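Local coordinates for protein alpha-L-arabinosidase (Xanthomonas axonopodis pv. citri, PDB 6D25) that probably hydrolyses terminal alpha-L-arabinofuranosyl side groups of arabinoxylans as a GH51 arabinofuranosidase, coping even with internally di-substituted xylose units, at residues 55-59 against 338-342. Sequence-based numbering, arbitrary orientation.
Sequences HLGTG and GFLQQ
Leu56 reaches Leu340 with one methyl and the backbone before it with the other. Its CG stands anti to the backbone N (chi1 -165°), which carries the branched end across: CD1 lies 3.8 Å from Leu340 CD1, the two side chains crossing at about a right angle, while CD2 packs 3.5 Å from Phe339 O. A forked aliphatic side chain suits a place where it must cover both a leucine and a peptide group.

Gly57 follows as the second residue of a type II' turn from Leu56 to Gly59, closed by the bond from Gly59 N to Leu56 O. Glycine suits the positive phi (57°) and the close approach of its CA to Phe339 CG (3.5 Å), over a face of the ring in a CH-pi contact offset toward the rim.

At Thr58 a water accepts from the backbone N (3.0 Å) and from Gln341 NE2 (3.1 Å) and donates to Phe339 O (2.7 Å), tying the turn to the other loop. The Thr58 side chain crosses that of Gln341, its small polar OG1 3.3 Å from NE2; Gln341 suits its place because its extended chain delivers an amide NH2 to the water.

The contact joins two loops of the eight-stranded parallel barrel: 55-59 follows strand 51-52, whereas residues 338-342 lie in the loop between strand 319-325 and helix 346-361. Beyond strand 366-371, Asn376 ND2 donates to Thr58 O, and Leu378 pairs with Leu340 through their backbones.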
loop_
_atom_site.group_PDB
_atom_site.type_symbol
_atom_site.label_atom_id
_atom_site.label_comp_id
_atom_site.label_asym_id
_atom_site.label_seq_id
_atom_site.Cartn_x
_atom_site.Cartn_y
_atom_site.Cartn_z
ATOM N N HIS A 55 22.986 5.083 -7.544
ATOM C CA HIS A 55 23.067 6.496 -7.911
ATOM C C HIS A 55 23.427 7.285 -6.662
ATOM O O HIS A 55 22.536 7.625 -5.872
ATOM C CB HIS A 55 21.767 6.982 -8.535
ATOM C CG HIS A 55 21.605 6.544 -9.942
ATOM N ND1 HIS A 55 21.418 7.439 -10.936
ATOM C CD2 HIS A 55 21.718 5.332 -10.525
ATOM C CE1 HIS A 55 21.377 6.786 -12.096
ATOM N NE2 HIS A 55 21.566 5.495 -11.872
ATOM N N LEU A 56 24.715 7.533 -6.492
ATOM C CA LEU A 56 25.241 8.071 -5.240
ATOM C C LEU A 56 26.564 8.779 -5.556
ATOM O O LEU A 56 27.468 8.140 -6.099
ATOM C CB LEU A 56 25.453 6.902 -4.263
ATOM C CG LEU A 56 25.651 7.257 -2.791
ATOM C CD1 LEU A 56 25.488 6.018 -1.927
ATOM C CD2 LEU A 56 26.972 7.963 -2.498
ATOM N N GLY A 57 26.665 10.057 -5.223
ATOM C CA GLY A 57 27.905 10.799 -5.387
ATOM C C GLY A 57 28.380 10.767 -6.831
ATOM O O GLY A 57 27.595 11.085 -7.765
ATOM N N THR A 58 29.616 10.328 -7.049
ATOM C CA THR A 58 30.176 10.217 -8.371
ATOM C C THR A 58 30.283 8.743 -8.787
ATOM O O THR A 58 31.077 8.386 -9.687
ATOM C CB THR A 58 31.503 10.976 -8.477
ATOM O OG1 THR A 58 32.384 10.419 -7.502
ATOM C CG2 THR A 58 31.349 12.473 -8.320
ATOM N N GLY A 59 29.477 7.864 -8.174
ATOM C CA GLY A 59 29.517 6.474 -8.498
ATOM C C GLY A 59 29.011 6.151 -9.881
ATOM O O GLY A 59 29.503 5.198 -10.499
ATOM N N GLY A 338 27.592 13.311 1.935
ATOM C CA GLY A 338 26.559 12.510 1.308
ATOM C C GLY A 338 27.070 11.720 0.100
ATOM O O GLY A 338 26.292 10.929 -0.455
ATOM N N PHE A 339 28.346 11.840 -0.300
ATOM C CA PHE A 339 28.891 11.123 -1.486
ATOM C C PHE A 339 29.715 9.884 -1.108
ATOM O O PHE A 339 30.184 9.170 -1.988
ATOM C CB PHE A 339 29.759 12.070 -2.312
ATOM C CG PHE A 339 29.031 13.152 -3.065
ATOM C CD1 PHE A 339 27.660 13.326 -2.935
ATOM C CD2 PHE A 339 29.725 14.000 -3.912
ATOM C CE1 PHE A 339 26.997 14.301 -3.681
ATOM C CE2 PHE A 339 29.067 14.997 -4.625
ATOM C CZ PHE A 339 27.693 15.118 -4.535
ATOM N N LEU A 340 29.885 9.660 0.197
ATOM C CA LEU A 340 30.540 8.471 0.752
ATOM C C LEU A 340 31.900 8.202 0.086
ATOM O O LEU A 340 32.194 7.061 -0.237
ATOM C CB LEU A 340 29.618 7.276 0.606
ATOM C CG LEU A 340 28.247 7.395 1.259
ATOM C CD1 LEU A 340 27.539 6.050 1.213
ATOM C CD2 LEU A 340 28.301 7.941 2.693
ATOM N N GLN A 341 32.743 9.221 -0.037
ATOM C CA GLN A 341 34.042 9.055 -0.646
ATOM C C GLN A 341 35.063 8.764 0.446
ATOM O O GLN A 341 35.214 9.532 1.383
ATOM C CB GLN A 341 34.428 10.291 -1.459
ATOM C CG GLN A 341 33.423 10.564 -2.562
ATOM C CD GLN A 341 33.725 11.779 -3.405
ATOM O OE1 GLN A 341 34.521 12.656 -3.012
ATOM N NE2 GLN A 341 33.060 11.829 -4.563
ATOM N N GLN A 342 35.728 7.617 0.324
ATOM C CA GLN A 342 36.725 7.197 1.287
ATOM C C GLN A 342 37.886 6.566 0.499
ATOM O O GLN A 342 37.685 6.085 -0.623
ATOM C CB GLN A 342 36.117 6.229 2.304
ATOM C CG GLN A 342 35.559 4.951 1.688
ATOM C CD GLN A 342 34.731 4.082 2.623
ATOM O OE1 GLN A 342 33.957 4.602 3.430
ATOM N NE2 GLN A 342 34.863 2.771 2.503
HETATM O O HOH W 1 31.067 9.427 -4.560
#